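Local coordinates for tryptophane-5-halogenase (Microbispora sp. ATCC PTA-5024, PDB 5UAO), which probably uses reduced FAD, oxygen and chloride to chlorinate a tryptophan at carbon 5 in the lanthipeptide NAI-107 during its biosynthesis, at residues 23-28 / 376-381; 99-104 / 507-512; 150-155 / 269-274. All blocks are in the same frame, centred on the assembly; numbering follows the deposited sequence.

Interaction 1 (23-28 / 376-381); sequences DDDPGA and SRRDPL
Asp-25 meets Arg-378 in a salt bridge that pins an Asx turn, just ahead of strand 31-35 of the FAD-binding part, to the loop joining helices 358-372 and 383-406. That loop also reaches the dimer partner, because Asp-379 salt-bridges Arg-477 of the second subunit. With CG anti to the amide nitrogen (chi1 -162°), the Asp-25 carboxylate lies between Gly-27 N and the Arg-378 guanidinium. Asp-25 OD1 closes the Asx turn by accepting from Gly-27 N at 2.7 Å. Asp-25 OD2 takes NH2 of Arg-378 at 2.8 Å. This donor stands above the carboxylate plane, while OD2 lies at the guanidinium edge; the two planes are 76° apart. The same OD2 of Asp-25 sits 3.2 Å from Ser-376 CB. Pro-26 offers its carbonyl O, in a weak bond from Arg-377 NH1. The stronger partner of that guanidinium is Asp-226, which salt-bridges NH2. Gly-27 O lies over one face of the Arg-377 guanidinium. It also accepts from the backbone, Arg-377 N to Gly-27 O at 2.9 Å with an N-H...O angle of 167°. At Ala-28 the backbones form a single beta bridge with Ser-376, and Ala-28 CA lies 3.8 Å from Ser-376 CB.

Interaction 2 (99-104 / 507-512); sequences PTWKLG and EALDAY
Strand 100-102, paired antiparallel with strand 173-175, packs here against helix 505-514 near the C-terminus. The axes of strand 100-102 and of helix residues 507-512 come within 9.8 Å and run at 116° to each other. Trp-101 carries the contact. The indole reaches toward the helix. Three helix residues, Ala-508, Leu-509 and Tyr-512, meet it from different directions.

Leu-509 lies over one indole face. Its CD2 methyl makes a CH-pi contact, 3.8 Å from the centroid of the five-membered ring and 23° off the ring normal. The methyl is shifted toward the rim, with CE2 of Trp-101 the closest ring atom to Leu-509 CD2 at 3.5 Å. The other methyl, CD1 of Leu-509, meets Thr-100 CG2 at 4.1 Å, and both methyls lie near Pro-99 O.

Tyr-512 and Trp-101 form a T-shaped pair. The indole is the edge and the phenol ring is the face. The six-membered rings have centroids 5.0 Å apart and planes at 77°. Trp-101 CZ2 stands over the centre of the tyrosine ring, and Trp-101 CH2 is 3.6 Å from Tyr-512 CE1. Ala-508 approaches obliquely, its CB 3.8 Å from Trp-101 CZ3.

The polar ends point to other partners. Trp-101 NE1 is hydrogen-bonded with Tyr-94 OH, and Tyr-512 OH with Ser-165 OG. Phe-172 also meets the indole.

Between the two segments the joint is therefore apolar and aromatic. The indole is probably held largely by packing, with a methyl over one face and its edge on the tyrosine face. The polar bonds at NE1 and at the phenol OH probably also limit how these rings can turn.

Interaction 3 (150-155 / 269-274); sequences TEDRVP and HLKPYT
Tyr-273 hydrogen-bonds Asp-152 just beyond the C-terminal end of helix 144-151, which closes in a Schellman motif with Asp-152 at positive phi. Tyr-273 OH donates to Asp-152 OD1 at 2.6 Å, and OD1 accepts through its syn lone pair, on the side of OD2. The carboxylate and ring planes are 27° apart, and OD1 comes in at the ring edge, close to its plane. The Tyr-273 ring is brought there by chi1 of 51°, which sets CG between the backbone N and the carbonyl carbon. An alanine in place of Asp-152 would remove the carboxylate and would probably leave the phenol OH without this acceptor and the ring freer to shift.

One water adds a second polar link. It donates to Asp-152 O and to Leu-270 O, each at 3.0 Å, and so joins the two backbones.

The apolar part centres on Pro-272, the middle residue of an inverse gamma turn. Its CB meets Val-154 CG1 at 3.7 Å. Its CG lies 3.7 Å from Arg-153 O, and CD faces the Asp-152 carboxylate.

Around this contact, Val-154 also packs on Gln-505 and Ala-508 of helix 505-514, and Leu-270 touches Leu-509 of that helix. Arg-504 donates to Asp-152 O. The 269-274 loop leads directly into strand 274-279 of the seven-stranded mixed sheet, and Lys-271 packs on the neighbouring strand 282-288.

How the interactions relate
Interactions 2 and 3 are neighbours, with centres 9 Å apart. They touch through two probable backbone hydrogen bonds, Leu-103 N to Pro-272 O and Thr-274 N to Gly-104 O, where strand 104-108 runs beside strand 274-279. Helix 505-514 is part of interaction 2 and also packs against Val-154 and Leu-270 of interaction 3. Interaction 1 lies far off, its centre 47 Å from interaction 2 and 52 Å from interaction 3. Along the chain, 150-155 / 269-274 is nested inside both other loops, while interactions 1 and 2 cross. The N-terminal end is thus tied beside the FAD-binding sheet. Helix 505-514, late in the chain, is packed on strand 100-102, whose chain runs on into the seven-stranded sheet.

Interaction 1 (23-28 / 376-381)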
ATOM      1  N   ASP A  23     -10.278  30.565  20.035  1.00 64.71           N
ATOM      2  CA  ASP A  23     -10.781  31.014  21.328  1.00 64.99           C
ATOM      3  C   ASP A  23     -12.213  31.598  21.320  1.00 67.31           C
ATOM      4  O   ASP A  23     -12.849  31.660  22.366  1.00 75.63           O
ATOM      5  CB  ASP A  23      -9.823  32.057  21.908  1.00 20.00           C
ATOM      6  CG  ASP A  23      -8.492  31.459  22.318  1.00 20.00           C
ATOM      7  OD1 ASP A  23      -8.402  30.218  22.422  1.00 20.00           O
ATOM      8  OD2 ASP A  23      -7.479  32.152  22.554  1.00 20.00           O
ATOM      9  N   ASP A  24     -12.676  31.834  20.106  1.00 66.88           N
ATOM     10  CA  ASP A  24     -13.866  32.525  19.714  1.00 69.42           C
ATOM     11  C   ASP A  24     -14.945  31.527  19.455  1.00 70.93           C
ATOM     12  O   ASP A  24     -16.064  31.667  19.869  1.00 85.87           O
ATOM     13  CB  ASP A  24     -13.523  33.084  18.339  1.00 20.00           C
ATOM     14  CG  ASP A  24     -13.882  34.510  18.168  1.00 20.00           C
ATOM     15  OD1 ASP A  24     -13.121  35.376  18.632  1.00 20.00           O
ATOM     16  OD2 ASP A  24     -14.896  34.765  17.504  1.00 20.00           O
ATOM     17  N   ASP A  25     -14.541  30.524  18.706  1.00 71.12           N
ATOM     18  CA  ASP A  25     -15.346  29.416  18.115  1.00 65.28           C
ATOM     19  C   ASP A  25     -16.222  28.747  19.170  1.00 63.93           C
ATOM     20  O   ASP A  25     -15.710  28.058  20.064  1.00 63.90           O
ATOM     21  CB  ASP A  25     -14.431  28.362  17.460  1.00 66.57           C
ATOM     22  CG  ASP A  25     -15.165  27.438  16.461  1.00 68.90           C
ATOM     23  OD1 ASP A  25     -16.432  27.426  16.341  1.00 69.59           O
ATOM     24  OD2 ASP A  25     -14.425  26.701  15.773  1.00 68.13           O
ATOM     25  N   PRO A  26     -17.547  28.965  19.079  1.00 63.77           N
ATOM     26  CA  PRO A  26     -18.494  28.329  19.992  1.00 59.16           C
ATOM     27  C   PRO A  26     -18.823  26.925  19.416  1.00 54.17           C
ATOM     28  O   PRO A  26     -19.569  26.144  20.018  1.00 58.16           O
ATOM     29  CB  PRO A  26     -19.691  29.271  19.904  1.00 57.28           C
ATOM     30  CG  PRO A  26     -19.714  29.647  18.432  1.00 59.93           C
ATOM     31  CD  PRO A  26     -18.256  29.662  17.978  1.00 61.69           C
ATOM     32  N   GLY A  27     -18.280  26.667  18.225  1.00 49.78           N
ATOM     33  CA  GLY A  27     -18.337  25.363  17.546  1.00 50.72           C
ATOM     34  C   GLY A  27     -17.111  24.468  17.809  1.00 47.53           C
ATOM     35  O   GLY A  27     -17.066  23.346  17.337  1.00 41.98           O
ATOM     36  N   ALA A  28     -16.117  24.942  18.582  1.00 44.67           N
ATOM     37  CA  ALA A  28     -14.892  24.161  18.789  1.00 43.57           C
ATOM     38  C   ALA A  28     -15.118  22.865  19.561  1.00 37.24           C
ATOM     39  O   ALA A  28     -15.936  22.807  20.435  1.00 37.98           O
ATOM     40  CB  ALA A  28     -13.823  24.995  19.497  1.00 44.38           C
ATOM     41  N   SER A 376     -13.273  21.503  15.337  1.00 40.34           N
ATOM     42  CA  SER A 376     -14.579  22.111  15.516  1.00 51.35           C
ATOM     43  C   SER A 376     -15.664  21.352  14.733  1.00 51.78           C
ATOM     44  O   SER A 376     -15.364  20.622  13.782  1.00 45.27           O
ATOM     45  CB  SER A 376     -14.546  23.601  15.086  1.00 55.33           C
ATOM     46  OG  SER A 376     -14.853  23.749  13.709  1.00 59.10           O
ATOM     47  N   ARG A 377     -16.925  21.538  15.135  1.00 52.37           N
ATOM     48  CA  ARG A 377     -18.039  20.801  14.514  1.00 56.64           C
ATOM     49  C   ARG A 377     -18.302  21.286  13.076  1.00 54.50           C
ATOM     50  O   ARG A 377     -18.951  20.611  12.293  1.00 57.66           O
ATOM     51  CB  ARG A 377     -19.288  20.797  15.415  1.00 61.68           C
ATOM     52  CG  ARG A 377     -18.937  20.571  16.900  1.00 64.15           C
ATOM     53  CD  ARG A 377     -20.096  20.313  17.865  1.00 68.16           C
ATOM     54  NE  ARG A 377     -19.716  20.703  19.236  1.00 65.77           N
ATOM     55  CZ  ARG A 377     -19.834  21.943  19.717  1.00 78.47           C
ATOM     56  NH1 ARG A 377     -20.348  22.928  18.973  1.00 81.88           N
ATOM     57  NH2 ARG A 377     -19.455  22.213  20.957  1.00 84.88           N
ATOM     58  N   ARG A 378     -17.759  22.433  12.710  1.00 61.64           N
ATOM     59  CA  ARG A 378     -17.870  22.913  11.324  1.00 75.38           C
ATOM     60  C   ARG A 378     -16.897  22.171  10.336  1.00 76.25           C
ATOM     61  O   ARG A 378     -17.321  21.757   9.261  1.00 72.17           O
ATOM     62  CB  ARG A 378     -17.735  24.455  11.291  1.00 79.09           C
ATOM     63  CG  ARG A 378     -18.912  25.173  11.992  1.00 89.54           C
ATOM     64  CD  ARG A 378     -18.620  26.606  12.449  1.00 92.77           C
ATOM     65  NE  ARG A 378     -17.282  26.726  13.049  1.00105.70           N
ATOM     66  CZ  ARG A 378     -16.230  27.365  12.517  1.00103.25           C
ATOM     67  NH1 ARG A 378     -16.319  28.016  11.362  1.00105.43           N
ATOM     68  NH2 ARG A 378     -15.066  27.377  13.166  1.00102.63           N
ATOM     69  N   ASP A 379     -15.631  21.980  10.726  1.00 67.99           N
ATOM     70  CA  ASP A 379     -14.612  21.250   9.930  1.00 60.69           C
ATOM     71  C   ASP A 379     -15.104  19.950   9.195  1.00 51.71           C
ATOM     72  O   ASP A 379     -15.994  19.237   9.658  1.00 50.28           O
ATOM     73  CB  ASP A 379     -13.405  20.912  10.845  1.00 61.68           C
ATOM     74  CG  ASP A 379     -12.437  22.103  11.072  1.00 66.25           C
ATOM     75  OD1 ASP A 379     -11.766  22.513  10.092  1.00 81.81           O
ATOM     76  OD2 ASP A 379     -12.292  22.595  12.228  1.00 64.02           O
ATOM     77  N   PRO A 380     -14.512  19.618   8.030  1.00 54.71           N
ATOM     78  CA  PRO A 380     -14.893  18.329   7.353  1.00 55.38           C
ATOM     79  C   PRO A 380     -14.580  17.063   8.194  1.00 41.94           C
ATOM     80  O   PRO A 380     -13.583  17.026   8.918  1.00 41.36           O
ATOM     81  CB  PRO A 380     -14.065  18.330   6.050  1.00 58.97           C
ATOM     82  CG  PRO A 380     -13.114  19.492   6.160  1.00 64.00           C
ATOM     83  CD  PRO A 380     -13.635  20.460   7.194  1.00 58.34           C
ATOM     84  N   LEU A 381     -15.445  16.067   8.146  1.00 41.08           N
ATOM     85  CA  LEU A 381     -15.253  14.901   9.035  1.00 44.27           C
ATOM     86  C   LEU A 381     -14.595  13.740   8.287  1.00 38.11           C
ATOM     87  O   LEU A 381     -15.200  13.199   7.450  1.00 35.15           O
ATOM     88  CB  LEU A 381     -16.582  14.438   9.579  1.00 43.02           C
ATOM     89  CG  LEU A 381     -16.457  13.390  10.689  1.00 43.06           C
ATOM     90  CD1 LEU A 381     -15.793  13.978  11.928  1.00 44.84           C
ATOM     91  CD2 LEU A 381     -17.840  12.865  11.035  1.00 45.95           C
TER

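Interaction 2 (99-104 / 507-512)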
ATOM      1  N   PRO A  99       8.422  -5.147  32.836  1.00 26.54           N
ATOM      2  CA  PRO A  99       8.201  -5.912  31.622  1.00 27.05           C
ATOM      3  C   PRO A  99       9.261  -6.967  31.453  1.00 29.12           C
ATOM      4  O   PRO A  99      10.369  -6.853  32.034  1.00 29.52           O
ATOM      5  CB  PRO A  99       8.401  -4.881  30.526  1.00 27.82           C
ATOM      6  CG  PRO A  99       9.467  -3.948  31.144  1.00 27.97           C
ATOM      7  CD  PRO A  99       8.963  -3.821  32.539  1.00 27.13           C
ATOM      8  N   THR A 100       8.912  -8.006  30.693  1.00 23.94           N
ATOM      9  CA  THR A 100       9.861  -8.888  30.058  1.00 25.55           C
ATOM     10  C   THR A 100       9.893  -8.701  28.542  1.00 25.21           C
ATOM     11  O   THR A 100       9.122  -7.894  27.959  1.00 26.22           O
ATOM     12  CB  THR A 100       9.560 -10.351  30.353  1.00 25.69           C
ATOM     13  OG1 THR A 100       8.256 -10.601  29.923  1.00 27.47           O
ATOM     14  CG2 THR A 100       9.640 -10.602  31.820  1.00 26.75           C
ATOM     15  N   TRP A 101      10.797  -9.424  27.904  1.00 24.34           N
ATOM     16  CA  TRP A 101      11.119  -9.184  26.553  1.00 25.16           C
ATOM     17  C   TRP A 101      10.616 -10.305  25.681  1.00 24.53           C
ATOM     18  O   TRP A 101      10.727 -11.493  26.031  1.00 26.45           O
ATOM     19  CB  TRP A 101      12.626  -8.996  26.309  1.00 26.11           C
ATOM     20  CG  TRP A 101      13.204  -7.762  26.916  1.00 26.90           C
ATOM     21  CD1 TRP A 101      12.565  -6.623  27.318  1.00 27.57           C
ATOM     22  CD2 TRP A 101      14.575  -7.599  27.259  1.00 28.29           C
ATOM     23  NE1 TRP A 101      13.508  -5.721  27.892  1.00 27.13           N
ATOM     24  CE2 TRP A 101      14.730  -6.320  27.866  1.00 27.51           C
ATOM     25  CE3 TRP A 101      15.691  -8.417  27.112  1.00 30.18           C
ATOM     26  CZ2 TRP A 101      15.988  -5.829  28.276  1.00 28.89           C
ATOM     27  CZ3 TRP A 101      16.925  -7.924  27.510  1.00 38.05           C
ATOM     28  CH2 TRP A 101      17.054  -6.640  28.092  1.00 33.28           C
ATOM     29  N   LYS A 102      10.138  -9.892  24.522  1.00 23.39           N
ATOM     30  CA  LYS A 102       9.596 -10.837  23.490  1.00 21.69           C
ATOM     31  C   LYS A 102      10.368 -10.635  22.173  1.00 23.31           C
ATOM     32  O   LYS A 102      10.304  -9.578  21.565  1.00 26.40           O
ATOM     33  CB  LYS A 102       8.130 -10.584  23.330  1.00 22.98           C
ATOM     34  CG  LYS A 102       7.467 -11.477  22.305  1.00 22.88           C
ATOM     35  CD  LYS A 102       6.109 -10.924  21.894  1.00 28.63           C
ATOM     36  CE  LYS A 102       5.474 -11.783  20.834  1.00 22.91           C
ATOM     37  NZ  LYS A 102       4.248 -11.114  20.334  1.00 26.47           N
ATOM     38  N   LEU A 103      11.198 -11.607  21.823  1.00 21.43           N
ATOM     39  CA  LEU A 103      12.023 -11.614  20.640  1.00 22.18           C
ATOM     40  C   LEU A 103      11.229 -12.211  19.479  1.00 21.67           C
ATOM     41  O   LEU A 103      11.604 -12.089  18.277  1.00 22.63           O
ATOM     42  CB  LEU A 103      13.274 -12.492  20.867  1.00 23.82           C
ATOM     43  CG  LEU A 103      14.258 -12.013  21.935  1.00 24.84           C
ATOM     44  CD1 LEU A 103      15.506 -12.844  21.966  1.00 27.36           C
ATOM     45  CD2 LEU A 103      14.604 -10.584  21.650  1.00 31.54           C
ATOM     46  N   GLY A 104      10.135 -12.841  19.848  1.00 24.18           N
ATOM     47  CA  GLY A 104       9.230 -13.455  18.884  1.00 22.27           C
ATOM     48  C   GLY A 104       8.269 -14.428  19.539  1.00 22.77           C
ATOM     49  O   GLY A 104       7.994 -14.353  20.740  1.00 22.38           O
ATOM     50  N   GLU A 507      19.285 -11.758  33.924  1.00 32.25           N
ATOM     51  CA  GLU A 507      20.499 -10.933  34.165  1.00 38.28           C
ATOM     52  C   GLU A 507      20.475  -9.616  33.360  1.00 40.32           C
ATOM     53  O   GLU A 507      20.807  -8.527  33.846  1.00 32.24           O
ATOM     54  CB  GLU A 507      21.765 -11.716  33.795  1.00 43.17           C
ATOM     55  CG  GLU A 507      23.046 -11.020  34.305  1.00 47.56           C
ATOM     56  CD  GLU A 507      24.328 -11.810  34.043  1.00 52.20           C
ATOM     57  OE1 GLU A 507      24.247 -13.059  33.860  1.00 48.12           O
ATOM     58  OE2 GLU A 507      25.424 -11.167  33.998  1.00 52.92           O
ATOM     59  N   ALA A 508      20.024  -9.727  32.116  1.00 32.92           N
ATOM     60  CA  ALA A 508      19.941  -8.583  31.251  1.00 31.62           C
ATOM     61  C   ALA A 508      18.892  -7.559  31.675  1.00 33.90           C
ATOM     62  O   ALA A 508      19.148  -6.353  31.553  1.00 33.42           O
ATOM     63  CB  ALA A 508      19.718  -9.043  29.821  1.00 32.65           C
ATOM     64  N   LEU A 509      17.727  -8.008  32.167  1.00 31.91           N
ATOM     65  CA  LEU A 509      16.709  -7.099  32.689  1.00 31.79           C
ATOM     66  C   LEU A 509      17.267  -6.331  33.914  1.00 33.18           C
ATOM     67  O   LEU A 509      17.002  -5.157  34.079  1.00 39.00           O
ATOM     68  CB  LEU A 509      15.425  -7.834  33.130  1.00 32.29           C
ATOM     69  CG  LEU A 509      14.589  -8.419  32.022  1.00 29.60           C
ATOM     70  CD1 LEU A 509      13.429  -9.175  32.638  1.00 28.35           C
ATOM     71  CD2 LEU A 509      14.062  -7.269  31.165  1.00 30.65           C
ATOM     72  N   ASP A 510      18.044  -7.022  34.737  1.00 33.21           N
ATOM     73  CA  ASP A 510      18.748  -6.404  35.863  1.00 39.37           C
ATOM     74  C   ASP A 510      19.757  -5.324  35.444  1.00 35.78           C
ATOM     75  O   ASP A 510      19.817  -4.304  36.109  1.00 32.36           O
ATOM     76  CB  ASP A 510      19.439  -7.447  36.728  1.00 40.29           C
ATOM     77  CG  ASP A 510      18.438  -8.343  37.480  1.00 40.83           C
ATOM     78  OD1 ASP A 510      17.230  -7.987  37.633  1.00 35.28           O
ATOM     79  OD2 ASP A 510      18.889  -9.428  37.876  1.00 40.66           O
ATOM     80  N   ALA A 511      20.448  -5.543  34.321  1.00 34.82           N
ATOM     81  CA  ALA A 511      21.301  -4.513  33.697  1.00 34.34           C
ATOM     82  C   ALA A 511      20.517  -3.311  33.257  1.00 35.28           C
ATOM     83  O   ALA A 511      20.909  -2.199  33.543  1.00 33.09           O
ATOM     84  CB  ALA A 511      22.064  -5.097  32.545  1.00 39.22           C
ATOM     85  N   TYR A 512      19.386  -3.499  32.561  1.00 32.47           N
ATOM     86  CA  TYR A 512      18.577  -2.368  32.173  1.00 34.25           C
ATOM     87  C   TYR A 512      17.985  -1.555  33.337  1.00 36.56           C
ATOM     88  O   TYR A 512      17.854  -0.308  33.222  1.00 43.79           O
ATOM     89  CB  TYR A 512      17.478  -2.726  31.124  1.00 32.63           C
ATOM     90  CG  TYR A 512      17.926  -2.779  29.670  1.00 29.75           C
ATOM     91  CD1 TYR A 512      18.851  -3.703  29.261  1.00 30.72           C
ATOM     92  CD2 TYR A 512      17.379  -1.932  28.724  1.00 26.72           C
ATOM     93  CE1 TYR A 512      19.229  -3.802  27.941  1.00 31.17           C
ATOM     94  CE2 TYR A 512      17.741  -1.989  27.410  1.00 29.19           C
ATOM     95  CZ  TYR A 512      18.675  -2.946  27.014  1.00 30.93           C
ATOM     96  OH  TYR A 512      19.125  -3.033  25.742  1.00 32.63           O
TER

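Interaction 3 (150-155 / 269-274)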
ATOM      1  N   THR A 150      15.967 -20.044  20.200  1.00 27.97           N
ATOM      2  CA  THR A 150      16.302 -21.456  20.456  1.00 30.66           C
ATOM      3  C   THR A 150      17.399 -21.664  21.535  1.00 28.55           C
ATOM      4  O   THR A 150      17.444 -22.707  22.173  1.00 26.58           O
ATOM      5  CB  THR A 150      16.644 -22.264  19.191  1.00 31.15           C
ATOM      6  OG1 THR A 150      17.758 -21.669  18.509  1.00 30.26           O
ATOM      7  CG2 THR A 150      15.423 -22.306  18.257  1.00 34.52           C
ATOM      8  N   GLU A 151      18.240 -20.679  21.757  1.00 31.23           N
ATOM      9  CA  GLU A 151      19.182 -20.715  22.884  1.00 34.35           C
ATOM     10  C   GLU A 151      18.571 -20.246  24.197  1.00 34.75           C
ATOM     11  O   GLU A 151      19.222 -20.382  25.225  1.00 34.31           O
ATOM     12  CB  GLU A 151      20.384 -19.828  22.607  1.00 38.74           C
ATOM     13  CG  GLU A 151      21.134 -20.159  21.343  1.00 42.20           C
ATOM     14  CD  GLU A 151      22.211 -21.217  21.527  1.00 50.54           C
ATOM     15  OE1 GLU A 151      22.552 -21.578  22.681  1.00 45.25           O
ATOM     16  OE2 GLU A 151      22.729 -21.653  20.479  1.00 57.70           O
ATOM     17  N   ASP A 152      17.343 -19.704  24.199  1.00 31.35           N
ATOM     18  CA  ASP A 152      16.784 -19.010  25.355  1.00 29.08           C
ATOM     19  C   ASP A 152      17.769 -17.952  25.907  1.00 30.07           C
ATOM     20  O   ASP A 152      17.989 -17.855  27.116  1.00 27.83           O
ATOM     21  CB  ASP A 152      16.336 -19.981  26.485  1.00 32.75           C
ATOM     22  CG  ASP A 152      15.063 -20.774  26.119  1.00 38.23           C
ATOM     23  OD1 ASP A 152      14.147 -20.201  25.593  1.00 37.37           O
ATOM     24  OD2 ASP A 152      14.990 -22.005  26.308  1.00 46.02           O
ATOM     25  N   ARG A 153      18.325 -17.127  25.022  1.00 29.45           N
ATOM     26  CA  ARG A 153      19.245 -16.076  25.445  1.00 29.35           C
ATOM     27  C   ARG A 153      18.803 -14.786  24.786  1.00 28.86           C
ATOM     28  O   ARG A 153      17.914 -14.802  23.901  1.00 27.86           O
ATOM     29  CB  ARG A 153      20.690 -16.481  25.039  1.00 30.20           C
ATOM     30  CG  ARG A 153      21.318 -17.480  25.998  1.00 29.65           C
ATOM     31  CD  ARG A 153      22.619 -18.004  25.434  1.00 36.90           C
ATOM     32  NE  ARG A 153      23.113 -19.131  26.210  1.00 39.11           N
ATOM     33  CZ  ARG A 153      23.641 -19.038  27.418  1.00 42.68           C
ATOM     34  NH1 ARG A 153      23.765 -17.866  28.011  1.00 46.04           N
ATOM     35  NH2 ARG A 153      24.030 -20.143  28.057  1.00 47.16           N
ATOM     36  N   VAL A 154      19.399 -13.670  25.186  1.00 25.47           N
ATOM     37  CA  VAL A 154      19.033 -12.356  24.677  1.00 26.98           C
ATOM     38  C   VAL A 154      20.312 -11.623  24.240  1.00 27.10           C
ATOM     39  O   VAL A 154      21.375 -11.918  24.759  1.00 31.04           O
ATOM     40  CB  VAL A 154      18.246 -11.516  25.706  1.00 27.39           C
ATOM     41  CG1 VAL A 154      16.930 -12.162  26.110  1.00 28.28           C
ATOM     42  CG2 VAL A 154      19.059 -11.245  26.985  1.00 30.13           C
ATOM     43  N   PRO A 155      20.212 -10.683  23.288  1.00 29.32           N
ATOM     44  CA  PRO A 155      21.426 -10.133  22.659  1.00 30.72           C
ATOM     45  C   PRO A 155      22.046  -8.959  23.507  1.00 30.26           C
ATOM     46  O   PRO A 155      22.090  -7.783  23.100  1.00 28.50           O
ATOM     47  CB  PRO A 155      20.916  -9.741  21.274  1.00 30.53           C
ATOM     48  CG  PRO A 155      19.471  -9.298  21.516  1.00 28.21           C
ATOM     49  CD  PRO A 155      18.984 -10.227  22.581  1.00 30.72           C
ATOM     50  N   HIS A 269      13.433 -18.517  35.520  1.00 29.39           N
ATOM     51  CA  HIS A 269      13.911 -18.641  34.163  1.00 31.15           C
ATOM     52  C   HIS A 269      12.915 -18.022  33.163  1.00 33.04           C
ATOM     53  O   HIS A 269      11.770 -18.518  33.013  1.00 29.93           O
ATOM     54  CB  HIS A 269      14.224 -20.130  33.865  1.00 34.49           C
ATOM     55  CG  HIS A 269      15.135 -20.730  34.901  1.00 51.61           C
ATOM     56  ND1 HIS A 269      16.517 -20.589  34.862  1.00 51.10           N
ATOM     57  CD2 HIS A 269      14.854 -21.352  36.082  1.00 58.28           C
ATOM     58  CE1 HIS A 269      17.042 -21.148  35.939  1.00 57.90           C
ATOM     59  NE2 HIS A 269      16.058 -21.615  36.699  1.00 58.79           N
ATOM     60  N   LEU A 270      13.315 -16.930  32.490  1.00 27.71           N
ATOM     61  CA  LEU A 270      12.366 -16.091  31.739  1.00 28.06           C
ATOM     62  C   LEU A 270      12.620 -16.344  30.250  1.00 27.98           C
ATOM     63  O   LEU A 270      13.647 -15.962  29.705  1.00 25.70           O
ATOM     64  CB  LEU A 270      12.430 -14.596  32.115  1.00 28.33           C
ATOM     65  CG  LEU A 270      12.510 -14.253  33.594  1.00 29.40           C
ATOM     66  CD1 LEU A 270      12.615 -12.756  33.809  1.00 30.18           C
ATOM     67  CD2 LEU A 270      11.293 -14.775  34.337  1.00 32.03           C
ATOM     68  N   LYS A 271      11.713 -17.099  29.606  1.00 25.96           N
ATOM     69  CA  LYS A 271      11.801 -17.319  28.167  1.00 25.08           C
ATOM     70  C   LYS A 271      11.625 -15.996  27.385  1.00 23.99           C
ATOM     71  O   LYS A 271      10.714 -15.215  27.676  1.00 23.96           O
ATOM     72  CB  LYS A 271      10.752 -18.360  27.712  1.00 26.44           C
ATOM     73  CG  LYS A 271      11.013 -19.750  28.251  1.00 27.50           C
ATOM     74  CD  LYS A 271       9.827 -20.696  28.010  1.00 31.98           C
ATOM     75  CE  LYS A 271       8.628 -20.352  28.893  1.00 28.99           C
ATOM     76  NZ  LYS A 271       8.681 -20.801  30.287  1.00 29.50           N
ATOM     77  N   PRO A 272      12.528 -15.709  26.441  1.00 22.88           N
ATOM     78  CA  PRO A 272      12.479 -14.429  25.705  1.00 27.70           C
ATOM     79  C   PRO A 272      11.567 -14.431  24.490  1.00 25.45           C
ATOM     80  O   PRO A 272      11.941 -13.975  23.394  1.00 25.05           O
ATOM     81  CB  PRO A 272      13.958 -14.211  25.298  1.00 26.26           C
ATOM     82  CG  PRO A 272      14.485 -15.588  25.111  1.00 25.88           C
ATOM     83  CD  PRO A 272      13.835 -16.382  26.222  1.00 26.01           C
ATOM     84  N   TYR A 273      10.346 -14.890  24.709  1.00 23.26           N
ATOM     85  CA  TYR A 273       9.388 -15.046  23.692  1.00 24.91           C
ATOM     86  C   TYR A 273       8.028 -15.478  24.294  1.00 25.08           C
ATOM     87  O   TYR A 273       7.925 -15.974  25.419  1.00 23.12           O
ATOM     88  CB  TYR A 273       9.903 -16.059  22.619  1.00 26.00           C
ATOM     89  CG  TYR A 273      10.378 -17.360  23.206  1.00 28.45           C
ATOM     90  CD1 TYR A 273       9.452 -18.348  23.642  1.00 27.97           C
ATOM     91  CD2 TYR A 273      11.731 -17.625  23.287  1.00 25.52           C
ATOM     92  CE1 TYR A 273       9.910 -19.532  24.218  1.00 28.31           C
ATOM     93  CE2 TYR A 273      12.206 -18.794  23.833  1.00 26.19           C
ATOM     94  CZ  TYR A 273      11.324 -19.729  24.297  1.00 31.09           C
ATOM     95  OH  TYR A 273      11.807 -20.870  24.816  1.00 29.24           O
ATOM     96  N   THR A 274       6.986 -15.326  23.496  1.00 25.74           N
ATOM     97  CA  THR A 274       5.687 -15.885  23.792  1.00 23.80           C
ATOM     98  C   THR A 274       5.686 -17.298  23.179  1.00 26.07           C
ATOM     99  O   THR A 274       6.259 -17.518  22.087  1.00 23.51           O
ATOM    100  CB  THR A 274       4.612 -15.008  23.136  1.00 25.29           C
ATOM    101  OG1 THR A 274       4.590 -13.712  23.750  1.00 23.95           O
ATOM    102  CG2 THR A 274       3.293 -15.617  23.239  1.00 24.04           C
TER
HETATM  103  O   HOH W   1      16.574 -15.988  28.950  1.00 31.38           O